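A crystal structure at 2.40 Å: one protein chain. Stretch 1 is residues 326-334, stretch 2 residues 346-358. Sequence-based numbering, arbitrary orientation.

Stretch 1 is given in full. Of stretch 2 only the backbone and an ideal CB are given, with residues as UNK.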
# COMPACT_ATOMS: atom_id res chain seq x y z
N GLU A 326 14.56 12.15 9.62
CA GLU A 326 13.35 12.67 8.98
C GLU A 326 13.57 14.16 8.74
O GLU A 326 14.03 14.88 9.63
CB GLU A 326 12.15 12.47 9.91
CG GLU A 326 10.79 12.80 9.31
CD GLU A 326 10.26 11.72 8.38
OE1 GLU A 326 10.79 11.59 7.25
OE2 GLU A 326 9.32 10.99 8.79
N LYS A 327 13.24 14.64 7.54
CA LYS A 327 13.42 16.05 7.25
C LYS A 327 12.45 16.87 8.11
O LYS A 327 11.37 16.40 8.46
CB LYS A 327 13.15 16.34 5.77
CG LYS A 327 13.74 17.67 5.31
CD LYS A 327 13.00 18.26 4.13
CE LYS A 327 11.61 18.73 4.54
NZ LYS A 327 10.89 19.46 3.45
N GLY A 328 12.86 18.09 8.45
CA GLY A 328 12.02 18.95 9.26
C GLY A 328 11.18 19.90 8.42
O GLY A 328 11.37 20.00 7.22
N PRO A 329 10.24 20.62 9.04
CA PRO A 329 9.41 21.54 8.26
C PRO A 329 10.25 22.71 7.75
O PRO A 329 11.32 22.99 8.28
CB PRO A 329 8.37 21.99 9.27
CG PRO A 329 9.15 22.01 10.53
CD PRO A 329 9.89 20.69 10.46
N ASP A 330 9.75 23.38 6.71
CA ASP A 330 10.45 24.53 6.17
C ASP A 330 10.29 25.71 7.13
O ASP A 330 11.16 26.56 7.21
CB ASP A 330 9.89 24.91 4.80
CG ASP A 330 10.12 23.83 3.76
OD1 ASP A 330 11.24 23.29 3.70
OD2 ASP A 330 9.18 23.53 2.99
N LEU A 331 9.18 25.73 7.86
CA LEU A 331 8.91 26.81 8.80
C LEU A 331 8.17 26.33 10.06
O LEU A 331 7.15 25.64 9.96
CB LEU A 331 8.07 27.90 8.11
CG LEU A 331 7.55 29.07 8.96
CD1 LEU A 331 8.71 29.95 9.39
CD2 LEU A 331 6.54 29.90 8.15
N TYR A 332 8.69 26.69 11.23
CA TYR A 332 8.06 26.36 12.49
C TYR A 332 7.72 27.68 13.18
O TYR A 332 8.61 28.38 13.67
CB TYR A 332 8.98 25.53 13.39
CG TYR A 332 8.25 24.95 14.58
CD1 TYR A 332 7.30 23.95 14.42
CD2 TYR A 332 8.47 25.44 15.86
CE1 TYR A 332 6.57 23.46 15.50
CE2 TYR A 332 7.75 24.96 16.95
CZ TYR A 332 6.80 23.97 16.76
OH TYR A 332 6.07 23.51 17.83
N LEU A 333 6.44 28.01 13.20
CA LEU A 333 5.93 29.25 13.79
C LEU A 333 5.72 29.21 15.29
O LEU A 333 5.06 28.32 15.82
CB LEU A 333 4.61 29.63 13.12
CG LEU A 333 4.76 30.31 11.76
CD1 LEU A 333 3.48 30.16 10.95
CD2 LEU A 333 5.11 31.77 11.99
N ILE A 334 6.26 30.22 15.98
CA ILE A 334 6.14 30.30 17.43
C ILE A 334 5.27 31.50 17.82
O ILE A 334 5.68 32.65 17.68
CB ILE A 334 7.53 30.48 18.11
CG1 ILE A 334 8.39 29.24 17.88
CG2 ILE A 334 7.37 30.74 19.60
CD1 ILE A 334 8.90 29.11 16.49
N UNK A 346 -3.24 30.52 10.76
CA UNK A 346 -3.67 31.16 9.51
C UNK A 346 -2.51 31.35 8.56
O UNK A 346 -2.65 31.15 7.36
CB UNK A 346 -4.33 32.51 9.80
N UNK A 347 -1.36 31.73 9.11
CA UNK A 347 -0.17 31.94 8.30
C UNK A 347 0.35 30.62 7.74
O UNK A 347 0.65 30.51 6.56
CB UNK A 347 0.92 32.63 9.12
N UNK A 348 0.46 29.60 8.60
CA UNK A 348 0.93 28.30 8.15
C UNK A 348 0.00 27.76 7.04
O UNK A 348 0.47 27.21 6.04
CB UNK A 348 1.00 27.32 9.33
N UNK A 349 -1.30 27.90 7.22
CA UNK A 349 -2.24 27.43 6.22
C UNK A 349 -2.07 28.16 4.89
O UNK A 349 -2.30 27.59 3.83
CB UNK A 349 -3.67 27.60 6.73
N UNK A 350 -1.66 29.42 4.95
CA UNK A 350 -1.46 30.23 3.75
C UNK A 350 -0.20 29.80 3.00
O UNK A 350 -0.05 30.08 1.81
CB UNK A 350 -1.37 31.71 4.12
N UNK A 351 0.70 29.11 3.70
CA UNK A 351 1.95 28.65 3.11
C UNK A 351 1.92 27.20 2.63
O UNK A 351 2.79 26.78 1.88
CB UNK A 351 3.08 28.82 4.13
N UNK A 352 0.92 26.44 3.08
CA UNK A 352 0.78 25.03 2.69
C UNK A 352 -0.07 24.90 1.43
O UNK A 352 -0.91 25.76 1.16
CB UNK A 352 0.16 24.22 3.83
N UNK A 353 0.11 23.81 0.67
CA UNK A 353 1.08 22.74 0.95
C UNK A 353 2.41 22.89 0.20
O UNK A 353 3.25 21.99 0.26
CB UNK A 353 0.46 21.39 0.59
N UNK A 354 2.60 24.00 -0.49
CA UNK A 354 3.84 24.22 -1.24
C UNK A 354 5.03 24.20 -0.29
O UNK A 354 6.12 23.76 -0.64
CB UNK A 354 3.79 25.55 -2.00
N UNK A 355 4.80 24.67 0.92
CA UNK A 355 5.86 24.69 1.92
C UNK A 355 5.35 23.89 3.11
O UNK A 355 4.15 23.83 3.34
CB UNK A 355 6.24 26.12 2.32
N UNK A 356 6.25 23.25 3.85
CA UNK A 356 5.83 22.53 5.04
C UNK A 356 5.95 23.53 6.19
O UNK A 356 7.06 23.90 6.60
CB UNK A 356 6.67 21.27 5.28
N UNK A 357 4.82 23.98 6.71
CA UNK A 357 4.82 24.96 7.80
C UNK A 357 4.04 24.46 9.00
O UNK A 357 2.87 24.11 8.89
CB UNK A 357 4.24 26.29 7.32
N UNK A 358 4.70 24.44 10.15
CA UNK A 358 4.07 23.99 11.38
C UNK A 358 4.07 25.10 12.42
O UNK A 358 4.73 26.12 12.26
CB UNK A 358 4.78 22.75 11.92

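Position 346 points its CA-to-CB bond away from stretch 1, with nothing of that stretch within 5.5 Å of the ideal CB. The visible atoms hardly restrict it; it is Tyr346, whose OH is hydrogen-bonded elsewhere in the structure.

At 347 the bond points toward stretch 1, and the ideal CB lies 4.0 Å from Leu333 CD1. A branched or long apolar chain would suit. Leu347 brings CD2 to 3.7 Å from Leu333 CD2. Position 348 points sideways, yet its CB is 4.1 Å from Leu333 CD1, so a small apolar residue suffices. Ala348 adds its CB to the approach of its backbone N, 3.9 Å from Leu333 CD1.

Positions 349 and 350 are out of reach and open to many residues: Glu349 and Ala350. At 351 the bond again points toward stretch 1, but the ideal CB is 5.4 Å from Leu331 CD2, a gap that a longer apolar chain could span. Leu351 does so, its CD1 lying 3.4 Å from Leu331 CD2.

Position 352 is out of reach, so many residues would do. Arg352 turns back on its own stretch, NH1 bonding Glu349 OE2 at 3.1 Å in a salt bridge. The peptide before 353 is cis, which favours proline, and Pro353 follows. At 354 stretch 1 sets no limit; Arg354 leads its end away.

Position 355 points sideways, its ideal CB 4.0 Å from Asp330 OD2; an apolar chain beside the carboxylate or a polar donor could fit. Leu355 CD1 lies 3.8 Å from Asp330 OD2, with no hydrogen bond.

At 356 the backbone is already engaged: its N donates to Asp330 OD2 (3.1 Å, 174°), and its O accepts from Leu331 N (3.1 Å) and, weakly, from Asp330 N (2.7 Å). Lys327 O, 7.5 Å from the ideal CB, invites a long donor such as lysine or arginine. Arg356, extended through chi1 to chi3 (all t), sends NH1 to Lys327 O at 2.8 Å, while Gly328 C and Pro329 CA lie over one guanidinium face.

Position 357 pairs in parallel with Leu331, its CB on the same sheet face as that leucine's. A small or modest apolar residue suits; Ala357 places CB 4.2 Å from Leu331 CB.

Position 358 pairs with Tyr332, its N donating to Leu331 O and its O accepting from Leu333 N, both at 2.7 Å. The CB meets the tyrosine ring edge, so apolar or long polar chains could fit. Glu358 OE2 lies 3.3 Å from Pro329 CB and forms a salt bridge with Arg356 NE at 3.0 Å.

Stretch 2 (346-358) YLAEALRPRLRAE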
# COMPACT_ATOMS: atom_id res chain seq x y z
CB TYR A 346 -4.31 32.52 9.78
CG TYR A 346 -5.50 32.45 10.71
CD1 TYR A 346 -5.83 33.54 11.51
CD2 TYR A 346 -6.28 31.31 10.79
CE1 TYR A 346 -6.92 33.48 12.37
CE2 TYR A 346 -7.37 31.24 11.65
CZ TYR A 346 -7.69 32.34 12.44
OH TYR A 346 -8.77 32.29 13.29
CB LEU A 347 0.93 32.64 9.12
CG LEU A 347 2.28 32.79 8.42
CD1 LEU A 347 2.11 33.52 7.10
CD2 LEU A 347 3.25 33.55 9.34
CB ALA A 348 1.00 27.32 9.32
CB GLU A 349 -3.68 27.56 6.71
CG GLU A 349 -4.32 26.23 7.12
CD GLU A 349 -4.32 25.21 5.99
OE1 GLU A 349 -4.84 25.53 4.89
OE2 GLU A 349 -3.80 24.09 6.19
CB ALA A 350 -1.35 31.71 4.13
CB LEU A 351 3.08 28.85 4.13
CG LEU A 351 3.34 30.32 4.51
CD1 LEU A 351 4.30 30.40 5.68
CD2 LEU A 351 3.91 31.06 3.29
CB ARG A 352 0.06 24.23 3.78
CG ARG A 352 0.69 24.22 5.13
CD ARG A 352 -0.40 23.88 6.15
NE ARG A 352 0.15 23.68 7.47
CZ ARG A 352 -0.57 23.43 8.55
NH1 ARG A 352 -1.90 23.34 8.47
NH2 ARG A 352 0.05 23.24 9.71
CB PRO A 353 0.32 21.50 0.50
CG PRO A 353 -0.37 22.00 -0.72
CD PRO A 353 -0.92 23.34 -0.27
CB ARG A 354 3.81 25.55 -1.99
CG ARG A 354 5.13 25.90 -2.65
CD ARG A 354 5.02 27.15 -3.50
NE ARG A 354 4.20 26.92 -4.70
CZ ARG A 354 4.07 27.79 -5.69
NH1 ARG A 354 4.69 28.96 -5.64
NH2 ARG A 354 3.31 27.48 -6.74
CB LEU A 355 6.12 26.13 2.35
CG LEU A 355 7.46 26.83 2.07
CD1 LEU A 355 8.06 26.39 0.74
CD2 LEU A 355 7.21 28.33 2.08
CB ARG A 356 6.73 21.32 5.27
CG ARG A 356 6.35 20.52 6.51
CD ARG A 356 7.17 19.24 6.63
NE ARG A 356 7.14 18.71 7.98
CZ ARG A 356 7.96 17.77 8.43
NH1 ARG A 356 8.87 17.24 7.63
NH2 ARG A 356 7.88 17.37 9.70
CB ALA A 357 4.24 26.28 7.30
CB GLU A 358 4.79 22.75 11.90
CG GLU A 358 4.63 21.55 10.97
CD GLU A 358 5.44 20.33 11.40
OE1 GLU A 358 5.28 19.88 12.55
OE2 GLU A 358 6.24 19.83 10.57
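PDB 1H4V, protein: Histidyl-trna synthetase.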